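PDB 6R1J: uncharacterized protein from Aeromonas hydrophila J-1, which is the AhlC component of AHL, a tripartite alpha-pore-forming toxin, captured here in its soluble form. Local coordinates for the interface of chains A and B. Residues are numbered along the deposited sequence; one frame, centred on the assembly and turned at random. Chains: chain A/B, Uncharacterized protein.

Contact 1: the interface of chains A and B. Residues chain A 243, 245-246, 248-249; chain B 159-160, 163.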
ATOM      1  N   ASP A 243      40.622  27.017  37.288  1.00 93.20           N
ATOM      2  CA  ASP A 243      40.830  28.190  36.397  1.00 93.87           C
ATOM      3  C   ASP A 243      39.466  28.822  36.081  1.00 99.03           C
ATOM      4  O   ASP A 243      38.545  28.131  35.636  1.00 80.26           O
ATOM      5  CB  ASP A 243      41.635  27.776  35.157  1.00 87.06           C
ATOM      6  CG  ASP A 243      41.943  28.915  34.198  1.00 87.41           C
ATOM      7  OD1 ASP A 243      41.722  30.067  34.587  1.00 94.27           O
ATOM      8  OD2 ASP A 243      42.382  28.642  33.054  1.00 80.31           O
ATOM      9  N   GLU A 245      38.491  30.645  33.631  1.00 87.56           N
ATOM     10  CA  GLU A 245      38.191  30.607  32.172  1.00 84.98           C
ATOM     11  C   GLU A 245      37.628  29.223  31.798  1.00 74.72           C
ATOM     12  O   GLU A 245      36.916  29.135  30.762  1.00 69.05           O
ATOM     13  CB  GLU A 245      39.458  30.958  31.386  1.00 90.53           C
ATOM     14  CG  GLU A 245      39.231  31.343  29.930  1.00 90.72           C
ATOM     15  CD  GLU A 245      38.773  32.773  29.683  1.00 90.72           C
ATOM     16  OE1 GLU A 245      38.061  33.335  30.550  1.00 82.36           O
ATOM     17  OE2 GLU A 245      39.153  33.336  28.631  1.00 93.01           O
ATOM     18  N   LEU A 246      37.961  28.169  32.562  1.00 71.90           N
ATOM     19  CA  LEU A 246      37.444  26.796  32.300  1.00 63.70           C
ATOM     20  C   LEU A 246      35.996  26.745  32.755  1.00 53.72           C
ATOM     21  O   LEU A 246      35.159  26.256  32.001  1.00 49.61           O
ATOM     22  CB  LEU A 246      38.273  25.714  32.994  1.00 66.56           C
ATOM     23  CG  LEU A 246      39.434  25.186  32.158  1.00 70.74           C
ATOM     24  CD1 LEU A 246      40.199  24.129  32.935  1.00 74.98           C
ATOM     25  CD2 LEU A 246      38.947  24.630  30.818  1.00 66.88           C
ATOM     26  N   ARG A 248      34.075  29.145  32.739  1.00 43.45           N
ATOM     27  CA  ARG A 248      33.353  29.968  31.738  1.00 43.21           C
ATOM     28  C   ARG A 248      33.092  29.106  30.494  1.00 42.32           C
ATOM     29  O   ARG A 248      31.997  29.194  29.921  1.00 38.83           O
ATOM     30  CB  ARG A 248      34.157  31.246  31.465  1.00 47.93           C
ATOM     31  CG  ARG A 248      33.525  32.228  30.491  1.00 51.95           C
ATOM     32  CD  ARG A 248      34.304  33.552  30.432  1.00 53.09           C
ATOM     33  NE  ARG A 248      34.293  34.103  31.778  1.00 55.13           N
ATOM     34  CZ  ARG A 248      33.275  34.787  32.289  1.00 57.45           C
ATOM     35  NH1 ARG A 248      32.207  35.033  31.545  1.00 52.97           N
ATOM     36  NH2 ARG A 248      33.328  35.230  33.533  1.00 55.76           N
ATOM     37  N   LEU A 249      34.064  28.293  30.083  1.00 40.33           N
ATOM     38  CA  LEU A 249      33.927  27.400  28.903  1.00 39.29           C
ATOM     39  C   LEU A 249      32.775  26.417  29.119  1.00 38.75           C
ATOM     40  O   LEU A 249      31.909  26.345  28.226  1.00 37.91           O
ATOM     41  CB  LEU A 249      35.225  26.644  28.650  1.00 42.99           C
ATOM     42  CG  LEU A 249      35.227  25.736  27.422  1.00 44.47           C
ATOM     43  CD1 LEU A 249      35.451  26.552  26.153  1.00 45.48           C
ATOM     44  CD2 LEU A 249      36.289  24.660  27.564  1.00 47.26           C
TER
ATOM     45  N   GLY B 159      39.694  23.245  25.523  1.00 56.77           N
ATOM     46  CA  GLY B 159      39.937  24.036  26.747  1.00 53.20           C
ATOM     47  C   GLY B 159      39.681  25.522  26.482  1.00 53.39           C
ATOM     48  O   GLY B 159      38.904  25.812  25.570  1.00 51.56           O
ATOM     49  N   THR B 160      40.363  26.431  27.191  1.00 50.53           N
ATOM     50  CA  THR B 160      40.123  27.907  27.168  1.00 49.20           C
ATOM     51  C   THR B 160      40.375  28.492  25.783  1.00 48.97           C
ATOM     52  O   THR B 160      39.761  29.525  25.482  1.00 56.02           O
ATOM     53  CB  THR B 160      40.966  28.663  28.209  1.00 50.98           C
ATOM     54  OG1 THR B 160      42.338  28.511  27.858  1.00 56.76           O
ATOM     55  CG2 THR B 160      40.737  28.171  29.618  1.00 55.15           C
ATOM     56  N   LEU B 163      37.078  29.029  23.885  1.00 50.43           N
ATOM     57  CA  LEU B 163      35.959  29.839  24.454  1.00 47.23           C
ATOM     58  C   LEU B 163      35.475  30.949  23.508  1.00 53.20           C
ATOM     59  O   LEU B 163      34.266  31.075  23.290  1.00 45.08           O
ATOM     60  CB  LEU B 163      36.339  30.364  25.835  1.00 41.99           C
ATOM     61  CG  LEU B 163      35.363  31.369  26.424  1.00 45.80           C
ATOM     62  CD1 LEU B 163      33.978  30.764  26.648  1.00 43.52           C
ATOM     63  CD2 LEU B 163      35.933  31.937  27.716  1.00 53.56           C
TER
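The start of helix 244-264 in chain A, with the loop residue A:Asp243 just before it, lies against the head turn of chain B, where the 3-10 segment 159-162 leads into the long helix beginning at residue 163. The contact is apolar: no nitrogen or oxygen of one chain comes within bonding reach of the other. The packing hides 286 Å² in this patch, and the structure alone does not show whether this pairing is biological. B:Thr160, an engineered residue, is central to it. Its OG1 takes the crowded position between the backbone N and the carbonyl carbon (chi1 65°), which sends the methyl, CG2, beside its own backbone N and toward chain A. There B:Thr160 CG2 rests 3.5 Å from A:Glu245 CG, the two side chains crossing at about a right angle. A:Asp243 meets the same methyl tip to tip, its carboxylate OD2 lying 3.8 Å from B:Thr160 CG2. A:Glu245 leaves its helix with CG anti to the backbone N (chi1 -163°) and bends at chi2 (80°), so the aliphatic stem packs on B:Thr160 while the carboxylate end reaches over B:Leu163 CD2, crossing that side chain obliquely. The carboxylate carbon A:Glu245 CD is 3.6 Å from B:Leu163 CD2. The same methyl, B:Leu163 CD2, is touched from an adjoining direction by the aliphatic stem of A:Arg248, whose CD lies 3.6 Å away. On the other flank A:Leu249, with CG anti to the backbone N, points both methyls at one carbonyl oxygen: A:Leu249 CD2 lies 3.5 Å from B:Gly159 O. Its other methyl, A:Leu249 CD1, goes on to B:Leu163 CA at 3.7 Å. B:Gly159 and its neighbours form the turn between two helices. The site lies at one end of the elongated A–B pair, where the head of chain B meets the end of a chain A helix bundle.

Contact 2: the interface of chains A and B. Residues chain A 231, 249-250, 252-253, 256; chain B 152, 155-156, 162-163, 166-167, 170.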
ATOM      1  N   ASP A 231      28.798  18.731  30.837  1.00 42.81           N
ATOM      2  CA  ASP A 231      29.337  20.113  30.896  1.00 39.51           C
ATOM      3  C   ASP A 231      29.419  20.548  32.366  1.00 34.41           C
ATOM      4  O   ASP A 231      30.488  21.003  32.786  1.00 40.50           O
ATOM      5  CB  ASP A 231      28.476  21.046  30.043  1.00 46.39           C
ATOM      6  CG  ASP A 231      28.669  20.834  28.556  1.00 43.27           C
ATOM      7  OD1 ASP A 231      29.784  20.442  28.181  1.00 40.18           O
ATOM      8  OD2 ASP A 231      27.733  21.149  27.775  1.00 47.03           O
ATOM      9  N   LEU A 249      34.064  28.293  30.083  1.00 40.33           N
ATOM     10  CA  LEU A 249      33.927  27.400  28.903  1.00 39.29           C
ATOM     11  C   LEU A 249      32.775  26.417  29.119  1.00 38.75           C
ATOM     12  O   LEU A 249      31.909  26.345  28.226  1.00 37.91           O
ATOM     13  CB  LEU A 249      35.225  26.644  28.650  1.00 42.99           C
ATOM     14  CG  LEU A 249      35.227  25.736  27.422  1.00 44.47           C
ATOM     15  CD1 LEU A 249      35.451  26.552  26.153  1.00 45.48           C
ATOM     16  CD2 LEU A 249      36.289  24.660  27.564  1.00 47.26           C
ATOM     17  N   PHE A 250      32.741  25.731  30.265  1.00 36.47           N
ATOM     18  CA  PHE A 250      31.733  24.689  30.564  1.00 36.33           C
ATOM     19  C   PHE A 250      30.382  25.339  30.851  1.00 38.97           C
ATOM     20  O   PHE A 250      29.360  24.738  30.492  1.00 37.75           O
ATOM     21  CB  PHE A 250      32.273  23.732  31.629  1.00 39.87           C
ATOM     22  CG  PHE A 250      33.409  22.900  31.070  1.00 40.09           C
ATOM     23  CD1 PHE A 250      33.169  22.004  30.036  1.00 41.84           C
ATOM     24  CD2 PHE A 250      34.700  23.009  31.553  1.00 43.44           C
ATOM     25  CE1 PHE A 250      34.195  21.251  29.482  1.00 48.88           C
ATOM     26  CE2 PHE A 250      35.729  22.264  30.989  1.00 49.17           C
ATOM     27  CZ  PHE A 250      35.477  21.393  29.951  1.00 44.52           C
ATOM     28  N   THR A 252      29.325  28.026  29.321  1.00 32.58           N
ATOM     29  CA  THR A 252      28.900  28.445  27.967  1.00 33.90           C
ATOM     30  C   THR A 252      28.368  27.199  27.221  1.00 40.26           C
ATOM     31  O   THR A 252      27.275  27.295  26.597  1.00 34.09           O
ATOM     32  CB  THR A 252      30.029  29.184  27.250  1.00 36.28           C
ATOM     33  OG1 THR A 252      30.384  30.325  28.044  1.00 35.29           O
ATOM     34  CG2 THR A 252      29.629  29.616  25.859  1.00 35.36           C
ATOM     35  N   ALA A 253      29.089  26.061  27.297  1.00 32.87           N
ATOM     36  CA  ALA A 253      28.671  24.776  26.695  1.00 32.47           C
ATOM     37  C   ALA A 253      27.354  24.353  27.323  1.00 31.40           C
ATOM     38  O   ALA A 253      26.416  24.004  26.547  1.00 36.94           O
ATOM     39  CB  ALA A 253      29.755  23.706  26.856  1.00 39.54           C
ATOM     40  N   THR A 256      24.337  26.277  25.927  1.00 31.23           N
ATOM     41  CA  THR A 256      23.895  25.785  24.590  1.00 35.19           C
ATOM     42  C   THR A 256      22.958  24.583  24.768  1.00 33.95           C
ATOM     43  O   THR A 256      21.948  24.489  24.018  1.00 30.42           O
ATOM     44  CB  THR A 256      25.035  25.436  23.615  1.00 40.14           C
ATOM     45  OG1 THR A 256      25.711  24.234  23.998  1.00 35.78           O
ATOM     46  CG2 THR A 256      26.034  26.563  23.437  1.00 39.72           C
TER
ATOM     47  N   LYS B 152      30.841  22.471  18.171  1.00 46.38           N
ATOM     48  CA  LYS B 152      30.579  22.691  19.617  1.00 53.41           C
ATOM     49  C   LYS B 152      31.406  21.675  20.414  1.00 55.53           C
ATOM     50  O   LYS B 152      32.076  22.082  21.379  1.00 46.34           O
ATOM     51  CB  LYS B 152      29.068  22.609  19.882  1.00 54.66           C
ATOM     52  CG  LYS B 152      28.565  22.936  21.286  1.00 54.68           C
ATOM     53  CD  LYS B 152      28.443  21.721  22.218  1.00 60.42           C
ATOM     54  CE  LYS B 152      27.951  22.062  23.617  1.00 59.85           C
ATOM     55  NZ  LYS B 152      28.163  20.998  24.640  1.00 55.65           N
ATOM     56  N   LEU B 155      35.294  22.537  19.976  1.00 47.94           N
ATOM     57  CA  LEU B 155      35.733  23.781  20.666  1.00 45.04           C
ATOM     58  C   LEU B 155      35.811  23.553  22.173  1.00 43.50           C
ATOM     59  O   LEU B 155      36.801  23.981  22.786  1.00 54.35           O
ATOM     60  CB  LEU B 155      34.805  24.946  20.310  1.00 44.73           C
ATOM     61  CG  LEU B 155      34.987  25.495  18.897  1.00 44.09           C
ATOM     62  CD1 LEU B 155      33.851  26.434  18.526  1.00 48.26           C
ATOM     63  CD2 LEU B 155      36.343  26.175  18.739  1.00 46.37           C
ATOM     64  N   THR B 156      34.835  22.843  22.718  1.00 39.20           N
ATOM     65  CA  THR B 156      34.731  22.531  24.159  1.00 48.67           C
ATOM     66  C   THR B 156      35.920  21.653  24.560  1.00 50.00           C
ATOM     67  O   THR B 156      36.404  21.806  25.689  1.00 50.51           O
ATOM     68  CB  THR B 156      33.363  21.909  24.459  1.00 53.14           C
ATOM     69  OG1 THR B 156      32.364  22.838  24.021  1.00 52.94           O
ATOM     70  CG2 THR B 156      33.184  21.598  25.920  1.00 52.81           C
ATOM     71  N   GLY B 162      39.267  27.403  23.095  1.00 49.53           N
ATOM     72  CA  GLY B 162      37.982  27.265  22.381  1.00 52.82           C
ATOM     73  C   GLY B 162      36.882  28.216  22.841  1.00 50.43           C
ATOM     74  O   GLY B 162      35.820  28.216  22.189  1.00 48.06           O
ATOM     75  N   LEU B 163      37.078  29.029  23.885  1.00 50.43           N
ATOM     76  CA  LEU B 163      35.959  29.839  24.454  1.00 47.23           C
ATOM     77  C   LEU B 163      35.475  30.949  23.508  1.00 53.20           C
ATOM     78  O   LEU B 163      34.266  31.075  23.290  1.00 45.08           O
ATOM     79  CB  LEU B 163      36.339  30.364  25.835  1.00 41.99           C
ATOM     80  CG  LEU B 163      35.363  31.369  26.424  1.00 45.80           C
ATOM     81  CD1 LEU B 163      33.978  30.764  26.648  1.00 43.52           C
ATOM     82  CD2 LEU B 163      35.933  31.937  27.716  1.00 53.56           C
ATOM     83  N   LEU B 166      33.443  29.227  20.821  1.00 39.84           N
ATOM     84  CA  LEU B 166      32.215  28.572  21.340  1.00 42.63           C
ATOM     85  C   LEU B 166      31.149  29.648  21.530  1.00 41.72           C
ATOM     86  O   LEU B 166      29.971  29.385  21.221  1.00 40.56           O
ATOM     87  CB  LEU B 166      32.508  27.853  22.662  1.00 39.37           C
ATOM     88  CG  LEU B 166      31.323  27.143  23.303  1.00 42.94           C
ATOM     89  CD1 LEU B 166      30.784  26.058  22.375  1.00 44.49           C
ATOM     90  CD2 LEU B 166      31.684  26.556  24.653  1.00 39.24           C
ATOM     91  N   ILE B 167      31.560  30.797  22.052  1.00 40.13           N
ATOM     92  CA  ILE B 167      30.644  31.956  22.296  1.00 45.21           C
ATOM     93  C   ILE B 167      30.014  32.361  20.959  1.00 40.70           C
ATOM     94  O   ILE B 167      28.788  32.543  20.941  1.00 43.35           O
ATOM     95  CB  ILE B 167      31.361  33.133  22.993  1.00 45.37           C
ATOM     96  CG1 ILE B 167      31.658  32.810  24.462  1.00 51.07           C
ATOM     97  CG2 ILE B 167      30.556  34.429  22.841  1.00 45.62           C
ATOM     98  CD1 ILE B 167      32.525  33.864  25.180  1.00 51.87           C
ATOM     99  N   ALA B 170      27.628  29.643  19.656  1.00 37.89           N
ATOM    100  CA  ALA B 170      26.398  29.592  20.483  1.00 38.73           C
ATOM    101  C   ALA B 170      25.301  30.468  19.844  1.00 43.00           C
ATOM    102  O   ALA B 170      24.107  30.045  19.804  1.00 37.95           O
ATOM    103  CB  ALA B 170      26.688  30.018  21.896  1.00 39.98           C
TER
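Helix 244-264 of chain A lies against the two helices of chain B that flank its head turn, 81-157 and the helix starting at 163, while A:Asp231 on helix 163-236 adds a polar contact. The packed part is built on A:Leu249, whose CD2 methyl lies 3.4 Å from the carbonyl oxygen B:Thr156 O and also over one face of the A:Phe250 ring, toward its rim. Beside it, chi1 180° with chi2 61° brings B:Leu166 CD2 to the chain A helix backbone, 3.6 Å from A:Leu249 O. A:Thr252 slides past B:Leu166 in the opposite direction, with its CG2 methyl 3.9 Å from B:Leu166 CD2. The engineered B:Thr156 puts CG2 anti to the backbone N, 3.7 Å from ring carbon A:Phe250 CE1, the two side chains crossing obliquely. Its hydroxyl is paired within chain B, B:Thr156 OG1 donating to B:Lys152 O at 2.8 Å from above the carbonyl plane.

The polar side is looser: A:Asp231 and B:Lys152 bury 13 and 27 Å², against 57 to 59 Å² for A:Leu249, B:Thr156 and A:Thr252. Bent at chi2 (-92°) and otherwise extended, B:Lys152 meets A:Asp231 tip to tip; its ammonium NZ makes a long salt bridge and hydrogen bond of 3.2 Å to carboxylate A:Asp231 OD2, on its syn lone pair. The opposing charges would plausibly favour both ionised forms. A:Thr256 OG1 donates to A:Ala253 O at 2.7 Å on an in-plane lone pair. That fixes A:Thr256 CG2 toward B:Ala170 CB, 3.8 Å away. The site lies just inward of the head turn, where paired helices of B run beside the chain A bundle.

Contact 1 and contact 2 are neighbouring parts of one interface, their C-alpha centres about 8 Å apart, and they share A:Leu249 and B:Leu163. Helix 244-264 of chain A runs through both: its first turns serve contact 1 and the following turns contact 2. Chain B contributes the head turn to the former and its flanking helices to the latter. Apolar packing is thus continuous from the tip inward, with a salt bridge in contact 2. Each contact includes an engineered threonine, B:Thr160 in contact 1 and B:Thr156 in contact 2, and the pairing of the two chains may not be the biological one.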